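Local coordinates for adenosine kinase, putative (Trypanosoma brucei, PDB 3OTX), which probably phosphorylates adenosine to AMP with ATP and magnesium in purine salvage, and is caught here with the two-headed inhibitor bis(adenosine)-5'-pentaphosphate, at residues Q182-A187 with L215-I220; K186-D191 with P254-K259; C241-A246 with D278-V283; V264-R267 with S271-L274. The protein carries 1 engineered substitution. All coordinates share one frame; numbering follows the deposited sequence. Where two conformers were deposited one is given.

Going along the chain from the N terminus, contacts 1 and 2 both open on helix 177-189 and share Lys-186 and Ala-187. Contact 1 closes first, at the turn before strand 220-224. Contact 2 closes later, on the loop before strand 262-267. The two touch: Tyr-255 and Thr-256 of contact 2 bond to Asp-219 and Pro-216 of contact 1. Contact 3 opens on helix 242-251, before contact 2 has closed, so their segments alternate. It closes on strand 279-283. The hairpin of contact 4 is nested inside that loop, and its strand 270-276 pairs with 279-283. Contact 4 belongs to the antiparallel end of the central sheet, and contact 3 lays helix 242-251 against the outermost strand there.

Contact 1: residues Q182-A187 with L215-I220; sequences QACRKA and LPYTDI
Cys-184 and Tyr-217 meet on one side of the alpha/beta fold of the ribokinase (PfkB) family. Helix 177-189 here packs on the 3-10 turn that leads from helix 208-214 into strand 220-224. The tight part is small. Cys-184 CB sits 3.6 Å from Tyr-217 CB, with the CG of the ring equally near, and it comes at the ring obliquely. The sulfur makes a Cys sulfur-aromatic contact, also oblique: SG lies 4.9 Å from the Tyr-217 ring centroid, 44° off the ring normal. The Tyr-217 ring carbon CG is anti to the carbonyl carbon (chi1 -66°), and this swings the ring across the helix, past Cys-184 CB and toward the Arg-185 side chain. Phe-194 of strand 193-197 also packs on Cys-184 and helps to bury it.

Beyond Cys-184 the contact is loose. Arg-185 is exposed, and its CG only grazes Tyr-217 CE2 at 4.3 Å. No direct hydrogen bond joins the two segments, and water takes that part. One water sits between the two backbone carbonyls, 2.8 Å from Cys-184 O and from Tyr-217 O. A second links the outer ends of the side chains. It lies at the edge of the Arg-185 guanidinium, in its plane, accepting from NH1 at 3.2 Å, and it is 2.7 Å from the hydroxyl OH of Tyr-217.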
# COMPACT_ATOMS: atom_id res chain seq x y z
N GLN A 182 0.59 8.55 -15.72
CA GLN A 182 -0.07 9.86 -15.69
C GLN A 182 0.29 10.59 -14.39
O GLN A 182 0.65 11.76 -14.41
CB GLN A 182 -1.58 9.75 -15.83
CG GLN A 182 -2.30 11.10 -15.69
CD GLN A 182 -3.80 10.96 -15.79
OE1 GLN A 182 -4.31 10.14 -16.55
NE2 GLN A 182 -4.53 11.77 -15.01
N ALA A 183 0.20 9.89 -13.27
CA ALA A 183 0.60 10.51 -12.00
C ALA A 183 2.10 10.78 -11.92
O ALA A 183 2.53 11.78 -11.33
CB ALA A 183 0.17 9.64 -10.82
N CYS A 184 2.93 9.90 -12.49
CA CYS A 184 4.36 10.16 -12.51
C CYS A 184 4.70 11.47 -13.21
O CYS A 184 5.53 12.25 -12.71
CB CYS A 184 5.07 9.04 -13.28
SG CYS A 184 5.14 7.48 -12.41
N ARG A 185 4.08 11.71 -14.36
CA ARG A 185 4.27 12.95 -15.08
C ARG A 185 3.67 14.14 -14.32
O ARG A 185 4.26 15.22 -14.31
CB ARG A 185 3.69 12.83 -16.49
CG ARG A 185 4.50 11.85 -17.36
CD ARG A 185 4.01 11.84 -18.84
NE ARG A 185 2.56 11.67 -18.96
CZ ARG A 185 1.93 10.49 -19.07
NH1 ARG A 185 2.62 9.35 -19.12
NH2 ARG A 185 0.60 10.46 -19.15
N LYS A 186 2.51 13.96 -13.69
CA LYS A 186 1.93 15.05 -12.91
C LYS A 186 2.82 15.47 -11.74
O LYS A 186 2.97 16.66 -11.45
CB LYS A 186 0.54 14.64 -12.41
CG LYS A 186 -0.15 15.72 -11.61
CD LYS A 186 -0.51 16.95 -12.47
CE LYS A 186 -1.52 16.64 -13.59
NZ LYS A 186 -1.96 17.85 -14.37
N ALA A 187 3.41 14.48 -11.05
CA ALA A 187 4.31 14.79 -9.93
C ALA A 187 5.45 15.70 -10.40
O ALA A 187 5.85 16.64 -9.70
CB ALA A 187 4.87 13.53 -9.34
N LEU A 215 9.76 3.03 -12.36
CA LEU A 215 10.86 3.32 -11.42
C LEU A 215 11.67 4.60 -11.70
O LEU A 215 11.99 5.32 -10.77
CB LEU A 215 11.82 2.13 -11.32
CG LEU A 215 11.22 0.95 -10.55
CD1 LEU A 215 12.14 -0.25 -10.85
CD2 LEU A 215 11.15 1.27 -9.08
N PRO A 216 11.99 4.89 -12.97
CA PRO A 216 12.76 6.13 -13.23
C PRO A 216 12.06 7.39 -12.70
O PRO A 216 12.72 8.37 -12.36
CB PRO A 216 12.83 6.20 -14.75
CG PRO A 216 12.56 4.81 -15.22
CD PRO A 216 11.65 4.18 -14.21
N TYR A 217 10.72 7.37 -12.65
CA TYR A 217 9.95 8.54 -12.21
C TYR A 217 9.69 8.48 -10.70
O TYR A 217 9.01 9.35 -10.16
CB TYR A 217 8.58 8.54 -12.90
CG TYR A 217 8.50 8.74 -14.38
CD1 TYR A 217 8.34 7.65 -15.25
CD2 TYR A 217 8.49 10.03 -14.93
CE1 TYR A 217 8.22 7.84 -16.63
CE2 TYR A 217 8.36 10.23 -16.29
CZ TYR A 217 8.22 9.14 -17.14
OH TYR A 217 8.08 9.37 -18.49
N THR A 218 10.18 7.43 -10.04
CA THR A 218 9.85 7.18 -8.65
C THR A 218 10.92 7.79 -7.75
O THR A 218 12.10 7.39 -7.82
CB THR A 218 9.68 5.68 -8.38
OG1 THR A 218 8.60 5.18 -9.19
CG2 THR A 218 9.33 5.44 -6.91
N ASP A 219 10.52 8.77 -6.94
CA ASP A 219 11.45 9.31 -5.95
C ASP A 219 11.67 8.39 -4.74
O ASP A 219 12.82 8.14 -4.37
CB ASP A 219 10.98 10.67 -5.49
CG ASP A 219 10.72 11.61 -6.65
OD1 ASP A 219 11.67 11.99 -7.35
OD2 ASP A 219 9.57 11.97 -6.87
N ILE A 220 10.59 7.84 -4.15
CA ILE A 220 10.76 7.06 -2.94
C ILE A 220 10.18 5.67 -3.21
O ILE A 220 9.05 5.52 -3.66
CB ILE A 220 10.05 7.72 -1.74
CG1 ILE A 220 10.55 9.17 -1.56
CG2 ILE A 220 10.25 6.87 -0.49
CD1 ILE A 220 10.38 9.71 -0.15
O HOH W 1 7.66 11.67 -10.95
O HOH W 2 5.70 8.66 -19.43

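Contact 2: residues K186-D191 with P254-K259; sequences KAREVD and PYTGTK
Arg-188 reaches Thr-256 by one bend: CG is anti to the carbonyl carbon (chi1 -62°), and the chain turns at chi2 (-77°). Thr-256 answers with OG1 placed between its own backbone N and carbonyl carbon, where it faces the arginine. The two side chains cross at about a right angle. Arg-188 NH2 gives a nearly straight hydrogen bond to Thr-256 OG1, 2.8 Å long with an N-H...O angle of 167°, and the oxygen lies in the guanidinium plane. A second bond, from NH1 to the same OG1, is weak at 3.4 Å. Thr-256 O and Gly-257 CA lie over one face of the guanidinium, the oxygen 3.0 Å above its plane, offset toward the rim and not hydrogen-bonded.

The second grip is at the end of the helix. Asp-191 has positive phi and is the C-prime residue of a Schellman motif. Lys-259, also bent at chi2, brings its amine to this exposed turn. NZ donates to Asp-191 O at 3.1 Å, coming from above the carbonyl plane. It also forms a long salt bridge of 3.5 Å to Asp-191 OD2. Its charge probably complements both the carboxylate and the helix C-terminus.

The contact lies on the surface, away from the annotated sites. It ties the C-terminal end of helix 177-189 to the loop between helix 242-251 and strand 262-267. Pro-216 O, in the turn before strand 220-224, is hydrogen-bonded to Thr-256 OG1, which helps to fix the hydroxyl that Arg-188 holds. Lys-259 packs on Leu-193 of strand 193-197.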
# COMPACT_ATOMS: atom_id res chain seq x y z
N LYS A 186 2.51 13.96 -13.69
CA LYS A 186 1.93 15.05 -12.91
C LYS A 186 2.82 15.47 -11.74
O LYS A 186 2.97 16.66 -11.45
CB LYS A 186 0.54 14.64 -12.41
CG LYS A 186 -0.15 15.72 -11.61
CD LYS A 186 -0.51 16.95 -12.47
CE LYS A 186 -1.52 16.64 -13.59
NZ LYS A 186 -1.96 17.85 -14.37
N ALA A 187 3.41 14.48 -11.05
CA ALA A 187 4.31 14.79 -9.93
C ALA A 187 5.45 15.70 -10.40
O ALA A 187 5.85 16.64 -9.70
CB ALA A 187 4.87 13.53 -9.34
N ARG A 188 5.97 15.46 -11.62
CA ARG A 188 7.02 16.36 -12.15
C ARG A 188 6.47 17.76 -12.44
O ARG A 188 7.10 18.75 -12.07
CB ARG A 188 7.66 15.76 -13.41
CG ARG A 188 8.36 14.42 -13.14
CD ARG A 188 9.70 14.65 -12.44
NE ARG A 188 10.38 13.38 -12.17
CZ ARG A 188 11.05 12.67 -13.08
NH1 ARG A 188 11.17 13.09 -14.34
NH2 ARG A 188 11.60 11.52 -12.72
N GLU A 189 5.29 17.81 -13.06
CA GLU A 189 4.63 19.07 -13.38
C GLU A 189 4.47 19.98 -12.17
O GLU A 189 4.69 21.18 -12.28
CB GLU A 189 3.26 18.82 -14.05
CG GLU A 189 2.49 20.14 -14.42
CD GLU A 189 1.06 19.86 -14.93
OE1 GLU A 189 0.66 18.69 -15.09
OE2 GLU A 189 0.34 20.83 -15.23
N VAL A 190 4.06 19.40 -11.05
CA VAL A 190 3.83 20.20 -9.85
C VAL A 190 5.03 20.28 -8.89
O VAL A 190 4.90 20.80 -7.78
CB VAL A 190 2.56 19.70 -9.09
CG1 VAL A 190 1.36 19.69 -10.02
CG2 VAL A 190 2.79 18.30 -8.54
N ASP A 191 6.21 19.81 -9.32
CA ASP A 191 7.40 19.78 -8.45
C ASP A 191 7.07 19.05 -7.14
O ASP A 191 7.41 19.54 -6.05
CB ASP A 191 7.94 21.18 -8.16
CG ASP A 191 9.34 21.15 -7.57
OD1 ASP A 191 10.10 20.21 -7.89
OD2 ASP A 191 9.69 22.05 -6.78
N PRO A 254 17.40 3.15 -12.53
CA PRO A 254 17.27 4.41 -13.29
C PRO A 254 16.45 5.42 -12.50
O PRO A 254 15.48 5.04 -11.86
CB PRO A 254 16.50 3.96 -14.54
CG PRO A 254 17.02 2.57 -14.78
CD PRO A 254 17.17 1.97 -13.38
N TYR A 255 16.90 6.68 -12.51
CA TYR A 255 16.20 7.76 -11.81
C TYR A 255 16.39 9.05 -12.58
O TYR A 255 17.53 9.47 -12.83
CB TYR A 255 16.75 7.95 -10.39
CG TYR A 255 16.09 9.05 -9.60
CD1 TYR A 255 14.70 9.08 -9.43
CD2 TYR A 255 16.84 10.06 -9.02
CE1 TYR A 255 14.08 10.08 -8.70
CE2 TYR A 255 16.24 11.10 -8.27
CZ TYR A 255 14.86 11.09 -8.11
OH TYR A 255 14.28 12.12 -7.39
N THR A 256 15.28 9.68 -12.95
CA THR A 256 15.31 10.92 -13.73
C THR A 256 14.75 12.11 -12.96
O THR A 256 14.50 13.17 -13.53
CB THR A 256 14.51 10.76 -15.05
OG1 THR A 256 13.17 10.36 -14.77
CG2 THR A 256 15.16 9.72 -15.98
N GLY A 257 14.53 11.94 -11.66
CA GLY A 257 13.98 13.04 -10.86
C GLY A 257 15.02 13.96 -10.26
O GLY A 257 16.22 13.76 -10.43
N THR A 258 14.54 14.96 -9.54
CA THR A 258 15.39 15.99 -8.96
C THR A 258 15.27 16.09 -7.45
O THR A 258 16.15 16.68 -6.80
CB THR A 258 15.09 17.38 -9.57
OG1 THR A 258 13.71 17.70 -9.35
CG2 THR A 258 15.37 17.40 -11.07
N LYS A 259 14.19 15.51 -6.88
CA LYS A 259 13.96 15.57 -5.42
C LYS A 259 14.96 14.71 -4.65
O LYS A 259 15.26 15.02 -3.51
CB LYS A 259 12.54 15.13 -5.03
CG LYS A 259 11.41 16.06 -5.49
CD LYS A 259 11.38 17.37 -4.72
CE LYS A 259 10.33 18.28 -5.30
NZ LYS A 259 10.08 19.45 -4.43
O HOH W 3 13.10 19.00 -7.11

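Contact 3: residues C241-A246 with D278-V283; sequences CVEEIA and DGVETV
Glu-243 lies obliquely across Val-280 and then meets Thr-282 at about a right angle, so one extended side chain spans two residues of the edge strand. CG of Glu-243 is anti to the carbonyl carbon (chi1 -75°). From there the chain stays extended and runs obliquely over the strand from Val-280 toward Thr-282. Its aliphatic part does the packing: CG lies 4.0 Å from Val-280 CG1, and CB is nearly as close to the same methyl. Val-280 points toward the helix, with its other methyl, CG2, 4.1 Å from Glu-243 O. Farther out, the carboxylate oxygen OE2 comes to 3.5 Å from Thr-282 CG2. The glutamate therefore meets the methyl branch of the threonine, and no hydrogen bond joins the two segments. The contact is a thin layer of van der Waals packing.

The helix starts just before Glu-243, and Cys-241 holds its N-cap position. An interchain disulfide between Cys-241 and Cys-337 has been seen in a crystal structure of this protein.

Helix 242-251 lies over one face of the antiparallel end of the central sheet. Val-242 and Ala-246 pack inward on Phe-265 of strand 262-267 and Val-273 of strand 270-276. Glu-243 extends this cover to strand 279-283, the outermost strand on that side. Helix 317-332 packs on Val-283 of the same strand.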
# COMPACT_ATOMS: atom_id res chain seq x y z
N CYS A 241 21.64 -8.80 1.31
CA CYS A 241 21.88 -7.78 2.31
C CYS A 241 20.99 -6.57 2.05
O CYS A 241 21.18 -5.86 1.07
CB CYS A 241 23.36 -7.39 2.25
SG CYS A 241 23.83 -6.13 3.39
N VAL A 242 20.02 -6.35 2.94
CA VAL A 242 19.03 -5.30 2.73
C VAL A 242 19.65 -3.91 2.61
O VAL A 242 19.21 -3.10 1.79
CB VAL A 242 17.95 -5.35 3.83
CG1 VAL A 242 16.92 -4.25 3.65
CG2 VAL A 242 17.28 -6.74 3.83
N GLU A 243 20.69 -3.64 3.41
CA GLU A 243 21.39 -2.37 3.30
C GLU A 243 21.99 -2.22 1.90
O GLU A 243 21.86 -1.17 1.29
CB GLU A 243 22.47 -2.22 4.38
CG GLU A 243 21.85 -1.91 5.74
CD GLU A 243 22.90 -1.58 6.79
OE1 GLU A 243 23.94 -0.98 6.45
OE2 GLU A 243 22.67 -1.92 7.96
N GLU A 244 22.62 -3.28 1.39
CA GLU A 244 23.26 -3.22 0.06
C GLU A 244 22.20 -3.08 -1.04
O GLU A 244 22.37 -2.31 -1.97
CB GLU A 244 24.16 -4.45 -0.16
CG GLU A 244 24.85 -4.51 -1.53
CD GLU A 244 25.78 -3.33 -1.79
OE1 GLU A 244 26.17 -2.63 -0.83
OE2 GLU A 244 26.09 -3.10 -2.97
N ILE A 245 21.09 -3.81 -0.91
CA ILE A 245 19.99 -3.68 -1.87
C ILE A 245 19.49 -2.24 -1.92
O ILE A 245 19.27 -1.68 -3.00
CB ILE A 245 18.86 -4.70 -1.58
CG1 ILE A 245 19.43 -6.13 -1.66
CG2 ILE A 245 17.71 -4.56 -2.58
CD1 ILE A 245 18.51 -7.21 -1.06
N ALA A 246 19.30 -1.64 -0.75
CA ALA A 246 18.88 -0.23 -0.67
C ALA A 246 19.90 0.72 -1.33
O ALA A 246 19.49 1.59 -2.11
CB ALA A 246 18.57 0.18 0.79
N ASP A 278 23.11 10.09 0.06
CA ASP A 278 24.01 10.53 1.13
C ASP A 278 24.54 9.39 1.98
O ASP A 278 25.43 9.59 2.81
CB ASP A 278 23.31 11.54 2.04
CG ASP A 278 23.21 12.93 1.41
OD1 ASP A 278 23.96 13.22 0.45
OD2 ASP A 278 22.37 13.72 1.89
N GLY A 279 23.98 8.19 1.79
CA GLY A 279 24.39 7.02 2.55
C GLY A 279 23.20 6.19 3.02
O GLY A 279 22.05 6.49 2.71
N VAL A 280 23.50 5.15 3.78
CA VAL A 280 22.50 4.24 4.31
C VAL A 280 22.52 4.32 5.82
O VAL A 280 23.59 4.26 6.43
CB VAL A 280 22.79 2.80 3.87
CG1 VAL A 280 21.73 1.86 4.41
CG2 VAL A 280 22.85 2.70 2.35
N GLU A 281 21.33 4.45 6.43
CA GLU A 281 21.18 4.44 7.88
C GLU A 281 20.15 3.38 8.26
O GLU A 281 19.39 2.88 7.42
CB GLU A 281 20.63 5.76 8.39
CG GLU A 281 21.25 7.02 7.86
CD GLU A 281 20.31 8.20 8.02
OE1 GLU A 281 19.73 8.36 9.12
OE2 GLU A 281 20.12 8.95 7.04
N THR A 282 20.13 3.06 9.54
CA THR A 282 19.08 2.20 10.07
C THR A 282 18.32 2.97 11.14
O THR A 282 18.90 3.74 11.91
CB THR A 282 19.63 0.86 10.62
OG1 THR A 282 20.68 1.12 11.53
CG2 THR A 282 20.17 -0.01 9.48
N VAL A 283 17.01 2.76 11.15
CA VAL A 283 16.14 3.38 12.13
C VAL A 283 15.54 2.29 13.03
O VAL A 283 14.72 1.48 12.56
CB VAL A 283 14.99 4.12 11.42
CG1 VAL A 283 14.13 4.87 12.41
CG2 VAL A 283 15.53 5.07 10.34

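Contact 4: residues V264-R267 with S271-L274. With AP5 (bis(adenosine)-5'-pentaphosphate), chain C.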
# COMPACT_ATOMS: atom_id res chain seq x y z
N VAL A 264 13.34 2.87 1.34
CA VAL A 264 12.99 2.55 2.72
C VAL A 264 12.55 1.09 2.76
O VAL A 264 11.54 0.75 2.14
CB VAL A 264 11.78 3.40 3.18
CG1 VAL A 264 11.39 3.07 4.63
CG2 VAL A 264 12.07 4.90 3.03
N PHE A 265 13.27 0.24 3.48
CA PHE A 265 12.92 -1.19 3.59
C PHE A 265 12.71 -1.53 5.07
O PHE A 265 13.64 -1.43 5.88
CB PHE A 265 14.05 -2.10 3.06
CG PHE A 265 14.28 -2.02 1.59
CD1 PHE A 265 13.23 -1.81 0.70
CD2 PHE A 265 15.58 -2.20 1.08
CE1 PHE A 265 13.45 -1.77 -0.68
CE2 PHE A 265 15.81 -2.17 -0.30
CZ PHE A 265 14.74 -1.94 -1.16
N THR A 266 11.48 -1.92 5.39
CA THR A 266 11.14 -2.30 6.75
C THR A 266 11.52 -3.75 7.00
O THR A 266 11.59 -4.57 6.07
CB THR A 266 9.64 -2.08 7.06
OG1 THR A 266 8.85 -2.88 6.16
CG2 THR A 266 9.25 -0.62 6.85
N ARG A 267 11.75 -4.05 8.29
CA ARG A 267 12.28 -5.35 8.67
C ARG A 267 11.59 -5.93 9.90
O ARG A 267 12.24 -6.59 10.71
CB ARG A 267 13.81 -5.30 8.85
CG ARG A 267 14.53 -4.96 7.51
CD ARG A 267 15.98 -5.37 7.61
NE ARG A 267 16.63 -4.54 8.61
CZ ARG A 267 17.95 -4.45 8.73
NH1 ARG A 267 18.73 -5.18 7.92
NH2 ARG A 267 18.49 -3.66 9.64
N SER A 271 15.65 -3.26 12.51
CA SER A 271 15.62 -1.86 12.10
C SER A 271 15.22 -1.61 10.63
O SER A 271 15.44 -2.44 9.75
CB SER A 271 16.97 -1.19 12.42
OG SER A 271 17.98 -1.73 11.59
N THR A 272 14.58 -0.47 10.41
CA THR A 272 14.21 -0.05 9.09
C THR A 272 15.44 0.53 8.39
O THR A 272 16.19 1.32 8.98
CB THR A 272 13.08 1.00 9.15
OG1 THR A 272 11.87 0.34 9.54
CG2 THR A 272 12.85 1.65 7.78
N VAL A 273 15.62 0.12 7.15
CA VAL A 273 16.79 0.55 6.34
C VAL A 273 16.37 1.79 5.53
O VAL A 273 15.33 1.78 4.89
CB VAL A 273 17.29 -0.59 5.43
CG1 VAL A 273 18.39 -0.11 4.45
CG2 VAL A 273 17.83 -1.72 6.25
N LEU A 274 17.13 2.86 5.65
CA LEU A 274 16.81 4.13 5.03
C LEU A 274 18.02 4.55 4.20
O LEU A 274 19.09 4.76 4.75
CB LEU A 274 16.52 5.20 6.10
CG LEU A 274 16.29 6.65 5.68
CD1 LEU A 274 15.08 6.81 4.74
CD2 LEU A 274 16.11 7.60 6.89
PA AP5 C . 6.94 -5.25 8.41
O1A AP5 C . 6.70 -6.65 8.98
O2A AP5 C . 8.32 -5.06 7.82
O3A AP5 C . 5.89 -4.83 7.26
PB AP5 C . 5.28 -5.79 6.11
O1B AP5 C . 6.10 -7.03 5.90
O2B AP5 C . 5.03 -4.92 4.93
O3B AP5 C . 3.91 -6.17 6.83
PG AP5 C . 2.86 -7.35 6.63
O1G AP5 C . 2.15 -7.52 7.93
O2G AP5 C . 3.46 -8.68 6.24
O3G AP5 C . 1.91 -6.68 5.59
PD AP5 C . 0.58 -7.24 4.87
O1D AP5 C . 0.21 -8.65 5.28
O2D AP5 C . 0.77 -6.94 3.41
O3D AP5 C . -0.54 -6.29 5.54
PE AP5 C . -0.97 -4.82 5.01
O1E AP5 C . 0.25 -4.07 4.56
O2E AP5 C . -1.87 -4.17 6.06
O5F AP5 C . 6.59 -4.20 9.57
C5F AP5 C . 6.55 -2.80 9.29
C4F AP5 C . 6.77 -2.04 10.58
O4F AP5 C . 5.82 -2.47 11.57
C3F AP5 C . 8.11 -2.31 11.26
O3F AP5 C . 9.08 -1.43 10.75
C2F AP5 C . 7.80 -2.12 12.72
O2F AP5 C . 7.80 -0.75 13.04
C1F AP5 C . 6.35 -2.62 12.82
N9A AP5 C . 6.24 -4.06 13.19
C8A AP5 C . 5.85 -5.11 12.35
N7A AP5 C . 5.86 -6.25 13.09
C5A AP5 C . 6.24 -5.95 14.36
C6A AP5 C . 6.38 -6.69 15.51
N6A AP5 C . 6.04 -7.98 15.56
N1A AP5 C . 6.77 -6.06 16.66
C2A AP5 C . 7.01 -4.69 16.70
N3A AP5 C . 6.85 -3.96 15.55
C4A AP5 C . 6.45 -4.56 14.41
O5J AP5 C . -1.84 -5.14 3.68
C5J AP5 C . -3.04 -5.90 3.79
C4J AP5 C . -3.95 -5.35 2.71
O4J AP5 C . -3.49 -5.75 1.41
C3J AP5 C . -5.37 -5.91 2.76
O3J AP5 C . -6.22 -4.89 3.29
C2J AP5 C . -5.70 -6.27 1.30
O2J AP5 C . -6.97 -5.79 0.87
C1J AP5 C . -4.59 -5.59 0.55
N9B AP5 C . -4.32 -6.18 -0.77
C8B AP5 C . -3.97 -7.49 -1.00
N7B AP5 C . -3.86 -7.64 -2.34
C5B AP5 C . -4.12 -6.44 -2.95
C6B AP5 C . -4.14 -6.04 -4.29
N6B AP5 C . -3.95 -6.87 -5.33
N1B AP5 C . -4.49 -4.73 -4.52
C2B AP5 C . -4.72 -3.80 -3.53
N3B AP5 C . -4.75 -4.22 -2.22
C4B AP5 C . -4.41 -5.51 -1.95
O HOH W 4 11.62 -2.20 10.34
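Thr-266 OG1 donates a 2.8 Å hydrogen bond to O2A, on the alpha phosphate of bis(adenosine)-5'-pentaphosphate, and Thr-272 stands beside it on the neighbouring strand of the hairpin. The two threonines lie side by side, pointing the same way. A water joins Thr-272 OG1, 2.7 Å away, and Arg-267 N to O3F of the ribose. His-325 also bonds to Thr-272 OG1.

Next comes the antiparallel pairing. Phe-265 and Val-273 are a hydrogen-bonded pair, with Phe-265 N to Val-273 O at 2.9 Å and Val-273 N to Phe-265 O at 2.8 Å. Val-264 and Leu-274 form the non-hydrogen-bonded pair beyond.

At the turn end Arg-267 grips Ser-271 side-on with two nitrogens. Its chain bends at chi3 (-66°), which folds the guanidinium back onto Ser-271. NE donates to the backbone O of Ser-271 at 2.7 Å, while NH2 donates to Ser-271 OG at 2.8 Å with that oxygen in the guanidinium plane. Val-273 CG2 sits 3.7 Å above the centre of one guanidinium face, which, with the bonds to Ser-271, limits its rotation.

Helix 242-251 covers Phe-265 and Val-273, and Phe-303 of helix 300-311 packs on Val-264 and Thr-266. Thr-266 is a known ADP-binding residue. Asn-224 ND2 and Asp-268 N are further ligand partners. The guanidinium of Arg-267 is spent on Ser-271 at the hairpin turn, while the anionic oxygen O2A is met by the neutral hydroxyl of Thr-266.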